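Local coordinates for dicer Related Helicase (Caenorhabditis elegans, PDB 6M6R), which probably hydrolyses ATP as an RNA-binding helicase of the RIG-I-like receptor family, the present chain being its zinc-containing C-terminal domain, here bound to RNA, at residues E6-K11 and Q99-S104; C17-C22 and C69-L74; K29-Y34 and I121-E126. All coordinates share one frame; numbering follows the deposited sequence.

Contact 1 (E6-K11 and Q99-S104)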
# COMPACT_ATOMS: atom_id res chain seq x y z
N GLU B 6 13.41 -25.40 -10.16
CA GLU B 6 13.96 -25.58 -11.49
C GLU B 6 14.27 -24.27 -12.17
O GLU B 6 14.61 -24.27 -13.35
CB GLU B 6 12.98 -26.38 -12.36
CG GLU B 6 12.76 -27.83 -11.93
CD GLU B 6 11.56 -28.45 -12.62
OE1 GLU B 6 10.45 -28.39 -12.05
OE2 GLU B 6 11.71 -28.98 -13.74
N ASN B 7 14.12 -23.15 -11.45
CA ASN B 7 14.48 -21.83 -11.95
C ASN B 7 13.85 -21.53 -13.32
O ASN B 7 14.50 -21.01 -14.24
CB ASN B 7 15.99 -21.68 -12.02
CG ASN B 7 16.41 -20.26 -12.27
OD1 ASN B 7 15.84 -19.33 -11.70
ND2 ASN B 7 17.41 -20.09 -13.13
N LYS B 8 12.56 -21.82 -13.44
CA LYS B 8 11.86 -21.56 -14.69
C LYS B 8 11.60 -20.07 -14.88
O LYS B 8 11.77 -19.25 -13.97
CB LYS B 8 10.55 -22.36 -14.70
CG LYS B 8 10.80 -23.86 -14.50
CD LYS B 8 10.24 -24.66 -15.67
CE LYS B 8 10.39 -26.15 -15.44
NZ LYS B 8 9.54 -26.92 -16.38
N ILE B 9 11.20 -19.70 -16.11
CA ILE B 9 10.76 -18.33 -16.38
C ILE B 9 9.30 -18.17 -16.00
O ILE B 9 8.45 -19.00 -16.36
CB ILE B 9 10.99 -17.96 -17.86
CG1 ILE B 9 12.47 -18.07 -18.23
CG2 ILE B 9 10.49 -16.53 -18.14
CD1 ILE B 9 12.86 -17.28 -19.46
N TYR B 10 8.98 -17.08 -15.29
CA TYR B 10 7.63 -16.77 -14.87
C TYR B 10 7.23 -15.43 -15.46
O TYR B 10 8.07 -14.55 -15.64
CB TYR B 10 7.49 -16.66 -13.32
CG TYR B 10 7.69 -17.99 -12.65
CD1 TYR B 10 8.96 -18.56 -12.55
CD2 TYR B 10 6.60 -18.71 -12.18
CE1 TYR B 10 9.13 -19.82 -11.96
CE2 TYR B 10 6.75 -19.94 -11.58
CZ TYR B 10 8.01 -20.50 -11.48
OH TYR B 10 8.13 -21.75 -10.90
N LYS B 11 5.94 -15.29 -15.75
CA LYS B 11 5.36 -13.99 -16.05
C LYS B 11 4.94 -13.34 -14.74
O LYS B 11 4.38 -13.99 -13.87
CB LYS B 11 4.14 -14.15 -16.97
CG LYS B 11 4.52 -14.55 -18.38
CD LYS B 11 3.45 -15.46 -19.01
CE LYS B 11 2.06 -14.85 -18.93
NZ LYS B 11 1.16 -15.34 -20.03
N GLN B 99 3.68 -19.57 -14.61
CA GLN B 99 4.62 -20.41 -15.36
C GLN B 99 3.83 -21.23 -16.37
O GLN B 99 3.02 -22.09 -15.97
CB GLN B 99 5.40 -21.34 -14.43
CG GLN B 99 6.87 -21.61 -14.83
CD GLN B 99 7.01 -22.21 -16.21
OE1 GLN B 99 6.37 -23.21 -16.52
NE2 GLN B 99 7.85 -21.60 -17.06
N GLU B 100 4.09 -21.01 -17.65
CA GLU B 100 3.26 -21.59 -18.71
C GLU B 100 3.44 -23.10 -18.82
O GLU B 100 2.46 -23.86 -18.79
CB GLU B 100 3.58 -20.89 -20.03
CG GLU B 100 3.20 -19.41 -19.99
CD GLU B 100 3.60 -18.66 -21.22
OE1 GLU B 100 4.52 -19.13 -21.93
OE2 GLU B 100 3.00 -17.60 -21.49
N SER B 101 4.68 -23.57 -18.97
CA SER B 101 4.90 -25.00 -19.16
C SER B 101 4.44 -25.80 -17.95
O SER B 101 3.84 -26.88 -18.10
CB SER B 101 6.38 -25.28 -19.46
OG SER B 101 7.19 -25.10 -18.32
N ASP B 102 4.67 -25.29 -16.73
CA ASP B 102 4.22 -25.98 -15.53
C ASP B 102 2.71 -25.88 -15.33
O ASP B 102 2.16 -26.65 -14.54
CB ASP B 102 4.93 -25.43 -14.29
CG ASP B 102 6.35 -25.98 -14.11
OD1 ASP B 102 6.75 -26.89 -14.88
OD2 ASP B 102 7.06 -25.51 -13.20
N TYR B 103 2.05 -24.95 -16.02
CA TYR B 103 0.61 -24.72 -15.87
C TYR B 103 0.28 -24.32 -14.43
O TYR B 103 -0.68 -24.81 -13.82
CB TYR B 103 -0.19 -25.96 -16.30
CG TYR B 103 -1.60 -25.68 -16.81
CD1 TYR B 103 -1.81 -25.11 -18.05
CD2 TYR B 103 -2.72 -26.03 -16.05
CE1 TYR B 103 -3.09 -24.85 -18.52
CE2 TYR B 103 -4.01 -25.79 -16.53
CZ TYR B 103 -4.18 -25.20 -17.76
OH TYR B 103 -5.45 -24.95 -18.23
N SER B 104 1.08 -23.41 -13.88
CA SER B 104 1.02 -23.10 -12.45
C SER B 104 0.96 -21.59 -12.25
O SER B 104 1.52 -20.82 -13.03
CB SER B 104 2.22 -23.68 -11.69
OG SER B 104 3.43 -22.99 -12.02
O HOH W 1 6.50 -19.07 -18.65
O HOH W 2 6.11 -23.49 -11.56
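Hydrogen bonding across this contact centres on the carboxamide of Gln99. Its NE2 donates to Ile9 O at 2.8 Å, the oxygen being approached within the carbonyl plane. The other end of the same amide faces its own turn: Gln99 OE1 accepts from Asp102 N at 2.7 Å, nearly along the C=O axis, and from Ser101 OG, which comes in tilted from the carbonyl plane. Three bonds therefore fix the rotation of the amide, so the side chain of Gln99 ties its own turn and the 6-11 loop together. The turn returns to the strand through a G1 beta bulge, Tyr103 and Ser104 pairing opposite Gln99.

Apolar contact comes from the stem of the same glutamine. CG lies over one face of the Tyr10 ring, 3.8 Å from its centroid, in a CH-pi contact, with amide and ring planes 83° apart.

Two salt bridges flank this centre. Lys8, its chain bent at CB-CG (chi2 -122°), brings NZ to Asp102 OD1 at 3.2 Å from above the carboxylate plane; Glu6 joins the network through a long pairing with the same NZ. Lys11 NZ meets Glu100 OE2 at 3.3 Å on the anti lone pair.

Water completes the polar links. One molecule donates to Ile9 O and accepts from Glu100 N, while a second joins Tyr10 OH, Asp102 OD2 and Ser104 OG, at 2.7 Å from the phenol oxygen. The chemistry implies a directional amide link at the buried centre, with the charged pairs toward the more exposed margin.

Contact 2 (C17-C22 and C69-L74). With ZN (zinc ion), chain C.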
# COMPACT_ATOMS: atom_id res chain seq x y z
N CYS B 17 -5.72 -7.16 -12.34
CA CYS B 17 -6.30 -7.21 -13.68
C CYS B 17 -5.63 -8.23 -14.59
O CYS B 17 -6.09 -8.42 -15.73
CB CYS B 17 -6.26 -5.81 -14.31
SG CYS B 17 -4.64 -5.29 -14.91
N SER B 18 -4.56 -8.87 -14.13
CA SER B 18 -3.79 -9.91 -14.82
C SER B 18 -2.96 -9.41 -16.00
O SER B 18 -2.43 -10.23 -16.76
CB SER B 18 -4.69 -11.07 -15.27
OG SER B 18 -5.21 -10.84 -16.57
N LYS B 19 -2.77 -8.10 -16.16
CA LYS B 19 -1.84 -7.62 -17.19
C LYS B 19 -0.40 -7.96 -16.81
O LYS B 19 -0.01 -7.88 -15.64
CB LYS B 19 -1.96 -6.10 -17.38
CG LYS B 19 -3.29 -5.66 -17.98
CD LYS B 19 -3.47 -6.08 -19.45
CE LYS B 19 -4.54 -5.22 -20.13
NZ LYS B 19 -5.31 -5.95 -21.18
N GLU B 20 0.40 -8.38 -17.80
CA GLU B 20 1.77 -8.80 -17.55
C GLU B 20 2.71 -7.61 -17.52
O GLU B 20 2.73 -6.81 -18.47
CB GLU B 20 2.22 -9.80 -18.61
CG GLU B 20 3.68 -10.18 -18.46
CD GLU B 20 4.17 -11.10 -19.58
OE1 GLU B 20 3.32 -11.66 -20.31
OE2 GLU B 20 5.40 -11.25 -19.72
N PHE B 21 3.50 -7.48 -16.45
CA PHE B 21 4.47 -6.40 -16.39
C PHE B 21 5.79 -6.78 -17.05
O PHE B 21 6.30 -6.03 -17.89
CB PHE B 21 4.73 -6.01 -14.94
CG PHE B 21 3.53 -5.43 -14.24
CD1 PHE B 21 2.81 -4.40 -14.82
CD2 PHE B 21 3.12 -5.93 -13.01
CE1 PHE B 21 1.70 -3.87 -14.18
CE2 PHE B 21 2.01 -5.41 -12.37
CZ PHE B 21 1.30 -4.37 -12.95
N CYS B 22 6.35 -7.93 -16.68
CA CYS B 22 7.66 -8.32 -17.19
C CYS B 22 7.88 -9.80 -16.92
O CYS B 22 7.04 -10.46 -16.30
CB CYS B 22 8.75 -7.47 -16.55
SG CYS B 22 8.93 -7.77 -14.79
N CYS B 69 -0.45 0.12 -11.76
CA CYS B 69 -0.72 -0.58 -13.01
C CYS B 69 -1.37 0.40 -13.98
O CYS B 69 -2.35 1.07 -13.64
CB CYS B 69 -1.64 -1.78 -12.75
SG CYS B 69 -2.20 -2.62 -14.24
N PHE B 70 -0.80 0.50 -15.18
CA PHE B 70 -1.35 1.45 -16.15
C PHE B 70 -2.77 1.08 -16.53
O PHE B 70 -3.59 1.96 -16.83
CB PHE B 70 -0.47 1.52 -17.40
CG PHE B 70 -0.75 2.73 -18.25
CD1 PHE B 70 -0.21 3.97 -17.91
CD2 PHE B 70 -1.59 2.65 -19.35
CE1 PHE B 70 -0.47 5.10 -18.67
CE2 PHE B 70 -1.87 3.79 -20.12
CZ PHE B 70 -1.31 5.01 -19.78
N HIS B 71 -3.09 -0.21 -16.49
CA HIS B 71 -4.43 -0.63 -16.91
C HIS B 71 -5.46 -0.33 -15.84
O HIS B 71 -6.45 0.37 -16.09
CB HIS B 71 -4.43 -2.11 -17.25
CG HIS B 71 -5.71 -2.58 -17.87
ND1 HIS B 71 -6.08 -2.25 -19.16
CD2 HIS B 71 -6.71 -3.35 -17.38
CE1 HIS B 71 -7.25 -2.79 -19.43
NE2 HIS B 71 -7.66 -3.46 -18.37
N CYS B 72 -5.27 -0.87 -14.63
CA CYS B 72 -6.30 -0.86 -13.61
C CYS B 72 -6.01 0.09 -12.46
O CYS B 72 -6.85 0.25 -11.57
CB CYS B 72 -6.52 -2.29 -13.05
SG CYS B 72 -5.23 -2.85 -11.90
N LYS B 73 -4.83 0.72 -12.45
CA LYS B 73 -4.41 1.71 -11.46
C LYS B 73 -4.21 1.14 -10.06
O LYS B 73 -4.05 1.90 -9.10
CB LYS B 73 -5.39 2.91 -11.44
CG LYS B 73 -4.87 4.09 -12.28
CD LYS B 73 -4.62 3.73 -13.75
CE LYS B 73 -4.88 4.87 -14.76
NZ LYS B 73 -3.91 4.87 -15.91
N LEU B 74 -4.15 -0.19 -9.90
CA LEU B 74 -3.72 -0.75 -8.61
C LEU B 74 -2.34 -0.21 -8.25
O LEU B 74 -1.47 -0.06 -9.12
CB LEU B 74 -3.69 -2.28 -8.69
CG LEU B 74 -3.09 -3.08 -7.51
CD1 LEU B 74 -4.12 -3.21 -6.38
CD2 LEU B 74 -2.50 -4.48 -7.94
ZN ZN C . -3.75 -4.11 -13.15
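The zinc site of the RIG-I-type C-terminal domain joins these segments, with Cys17 from one and Cys69 and Cys72 from the other. Cys17 SG and Cys72 SG each lie 2.3 Å from the zinc ion, and Cys69 SG lies at 2.4 Å; Cys14 supplies the fourth thiolate. Cys69 reaches the metal with SG anti to its backbone N (chi1 174°), whereas Cys17 and Cys72 share a torsion near 76°, and their CB atoms pack 3.7 Å apart. Backbone amides point at the sulfurs: Cys72 N donates to Cys69 SG, Leu74 N to Cys72 SG and, weakly, Lys19 N to Cys17 SG. Such bonds would be expected to temper the negative charge of the thiolates.

Beside the metal, Lys19 lays CE over one face of the His71 imidazole, 3.6 Å from the ring centroid, in a CH-pi contact. Phe21 presents its ring edge instead, CZ standing 3.9 Å from Cys69 CB, while Cys69 SG makes an oblique sulfur-aromatic contact with the same ring. Strand 20-23 thereby packs against the turn that follows strand 61-69. Two CxxC turns supplying four cysteines to one zinc ion are characteristic of the C-terminal domains of RIG-I-like receptors.

Contact 3 (K29-Y34 and I121-E126). With nucleotides of chain A.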
# COMPACT_ATOMS: atom_id res chain seq x y z
N LYS B 29 18.41 -7.65 -7.71
CA LYS B 29 18.33 -6.94 -6.45
C LYS B 29 19.45 -5.92 -6.33
O LYS B 29 20.51 -6.06 -6.94
CB LYS B 29 18.31 -7.91 -5.26
CG LYS B 29 19.45 -8.82 -5.16
CD LYS B 29 19.23 -9.72 -3.96
CE LYS B 29 18.81 -11.12 -4.34
NZ LYS B 29 19.09 -12.09 -3.20
N VAL B 30 19.17 -4.87 -5.57
CA VAL B 30 20.12 -3.81 -5.24
C VAL B 30 20.02 -3.68 -3.73
O VAL B 30 19.09 -3.04 -3.22
CB VAL B 30 19.79 -2.48 -5.93
CG1 VAL B 30 20.87 -1.43 -5.63
CG2 VAL B 30 19.58 -2.66 -7.43
N PHE B 31 20.92 -4.35 -3.00
CA PHE B 31 20.97 -4.30 -1.54
C PHE B 31 19.57 -4.45 -0.92
O PHE B 31 19.01 -3.53 -0.32
CB PHE B 31 21.64 -3.00 -1.08
CG PHE B 31 23.09 -2.90 -1.49
CD1 PHE B 31 23.43 -2.40 -2.74
CD2 PHE B 31 24.10 -3.31 -0.64
CE1 PHE B 31 24.76 -2.31 -3.13
CE2 PHE B 31 25.43 -3.22 -1.02
CZ PHE B 31 25.75 -2.72 -2.27
N SER B 32 19.01 -5.65 -1.09
CA SER B 32 17.71 -6.06 -0.56
C SER B 32 16.52 -5.35 -1.21
O SER B 32 15.37 -5.65 -0.84
CB SER B 32 17.61 -5.88 0.97
OG SER B 32 17.09 -4.60 1.35
N ASN B 33 16.73 -4.45 -2.16
CA ASN B 33 15.65 -3.85 -2.93
C ASN B 33 15.52 -4.62 -4.24
O ASN B 33 16.51 -4.80 -4.95
CB ASN B 33 15.95 -2.37 -3.18
CG ASN B 33 14.70 -1.53 -3.18
OD1 ASN B 33 14.76 -0.30 -3.04
ND2 ASN B 33 13.56 -2.18 -3.34
N TYR B 34 14.33 -5.14 -4.53
CA TYR B 34 14.09 -5.94 -5.73
C TYR B 34 13.49 -5.06 -6.81
O TYR B 34 12.39 -4.53 -6.64
CB TYR B 34 13.15 -7.10 -5.40
CG TYR B 34 13.77 -8.09 -4.46
CD1 TYR B 34 13.88 -7.81 -3.09
CD2 TYR B 34 14.29 -9.29 -4.93
CE1 TYR B 34 14.48 -8.72 -2.22
CE2 TYR B 34 14.88 -10.20 -4.07
CZ TYR B 34 14.99 -9.90 -2.72
OH TYR B 34 15.57 -10.82 -1.88
N ILE B 121 17.36 -14.92 -8.13
CA ILE B 121 17.43 -13.48 -8.37
C ILE B 121 18.83 -13.04 -8.02
O ILE B 121 19.30 -13.26 -6.90
CB ILE B 121 16.39 -12.69 -7.54
CG1 ILE B 121 14.96 -13.09 -7.96
CG2 ILE B 121 16.58 -11.17 -7.80
CD1 ILE B 121 13.83 -12.55 -7.04
N SER B 122 19.51 -12.42 -8.97
CA SER B 122 20.88 -12.03 -8.71
C SER B 122 20.96 -10.52 -8.53
O SER B 122 19.99 -9.77 -8.73
CB SER B 122 21.82 -12.51 -9.82
OG SER B 122 21.28 -12.32 -11.10
N GLU B 123 22.13 -10.10 -8.04
CA GLU B 123 22.42 -8.69 -7.85
C GLU B 123 22.51 -7.99 -9.20
O GLU B 123 23.11 -8.51 -10.14
CB GLU B 123 23.74 -8.56 -7.08
CG GLU B 123 24.02 -7.16 -6.52
CD GLU B 123 23.24 -6.88 -5.23
OE1 GLU B 123 22.67 -7.85 -4.67
OE2 GLU B 123 23.17 -5.71 -4.78
N ALA B 124 21.94 -6.79 -9.29
CA ALA B 124 22.09 -5.99 -10.50
C ALA B 124 23.54 -5.57 -10.69
O ALA B 124 24.23 -5.24 -9.71
CB ALA B 124 21.21 -4.73 -10.43
N ILE B 125 23.99 -5.53 -11.94
CA ILE B 125 25.36 -5.12 -12.20
C ILE B 125 25.33 -3.94 -13.16
O ILE B 125 24.25 -3.44 -13.49
CB ILE B 125 26.20 -6.28 -12.77
CG1 ILE B 125 25.49 -6.90 -13.99
CG2 ILE B 125 26.51 -7.29 -11.67
CD1 ILE B 125 26.36 -7.80 -14.82
N GLU B 126 26.50 -3.49 -13.61
CA GLU B 126 26.60 -2.22 -14.31
C GLU B 126 25.76 -2.21 -15.59
O GLU B 126 25.10 -1.21 -15.89
CB GLU B 126 28.06 -1.91 -14.63
P C A 3 9.99 -5.70 0.86
OP1 C A 3 9.44 -6.79 0.01
OP2 C A 3 9.13 -5.23 1.98
O5' C A 3 11.38 -6.10 1.52
C5' C A 3 12.55 -6.32 0.75
C4' C A 3 13.68 -6.74 1.65
O4' C A 3 14.19 -5.60 2.39
C3' C A 3 13.31 -7.74 2.73
O3' C A 3 13.24 -9.07 2.24
C2' C A 3 14.40 -7.52 3.77
O2' C A 3 15.58 -8.16 3.34
C1' C A 3 14.61 -6.01 3.67
N1 C A 3 13.86 -5.25 4.71
C2 C A 3 14.35 -5.21 6.04
O2 C A 3 15.38 -5.82 6.34
N3 C A 3 13.69 -4.51 6.99
C4 C A 3 12.58 -3.86 6.69
N4 C A 3 11.96 -3.20 7.67
C5 C A 3 12.05 -3.88 5.36
C6 C A 3 12.71 -4.57 4.42
P G A 2 6.74 -1.15 1.22
OP1 G A 2 5.76 -2.06 0.58
OP2 G A 2 6.66 -0.86 2.68
O5' G A 2 8.19 -1.71 0.92
C5' G A 2 8.65 -1.86 -0.42
C4' G A 2 10.13 -2.12 -0.47
O4' G A 2 10.89 -0.95 -0.07
C3' G A 2 10.61 -3.21 0.47
O3' G A 2 10.37 -4.48 -0.08
C2' G A 2 12.08 -2.87 0.64
O2' G A 2 12.84 -3.27 -0.49
C1' G A 2 12.03 -1.34 0.67
N9 G A 2 11.84 -0.84 2.04
C8 G A 2 10.74 -0.15 2.50
N7 G A 2 10.84 0.18 3.77
C5 G A 2 12.08 -0.33 4.16
C6 G A 2 12.74 -0.29 5.42
O6 G A 2 12.33 0.23 6.48
N1 G A 2 13.98 -0.94 5.38
C2 G A 2 14.52 -1.54 4.26
N2 G A 2 15.72 -2.12 4.40
N3 G A 2 13.91 -1.58 3.09
C4 G A 2 12.71 -0.96 3.11
O HOH W 3 20.86 -7.36 -2.18
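Lys29 has the most surface buried here, and its backbone N and O both bond to the 121-126 segment. Lys29 N donates to Ser122 O at 2.8 Å, and Lys29 O accepts from Ala124 N at 2.8 Å, giving a single beta bridge with Glu123. Its side chain runs past Glu123 OE1 at CG and bends at chi3 (105°), bringing CE 3.4 Å from Ile121 O. The ammonium group passes on to a salt bridge with Glu115 of helix 111-117.

Glu123 folds its carboxylate over the start of the hairpin loop. OE2 accepts from Phe31 N at 3.2 Å on the syn side, and the same oxygen sits over one face of the Phe31 ring, whose plane is 85° from that of the carboxylate. Its other oxygen, OE1, receives a bond from a water that also accepts from Ser32 N. Strands 27-30 and 33-36 form a beta hairpin closed by a type I' turn from Val30 to Asn33, so the carboxylate meets that turn both directly and through water. The turn also meets the RNA, where Asn33 ND2 lies 3.1 Å from O2' of G2 of chain A.

Ile121 packs against the hairpin, its CD1 lying 3.9 Å from Tyr34 CD2. The Tyr34 ring stacks with Trp111, and its hydroxyl bonds to Glu115. Farther along, Val30 CG2 packs on Ala124 CB, 4.0 Å away.

In the fold
From the N terminus, the 6-11 loop leads into strand 11-14, and contact 1 closes a long loop, which takes in the hairpin and the second four-stranded sheet, by joining it to the turn between strands 95-99 and 104-106. Contact 2 lies wholly within that loop, closing a shorter one from 17-22 to 69-74 and tying the first sheet to the sheet of strands 45-48, 61-69, 75-82 and 85-90. The two touch where Lys11 CG packs 3.7 Å from Glu20 OE2. Contact 3 starts at the 27-36 hairpin, within both loops, and ends at 121-126, beyond them, so it crosses both. It secures the hairpin to the segment between helices 111-117 and 126-133, across the chain's centre from contact 2.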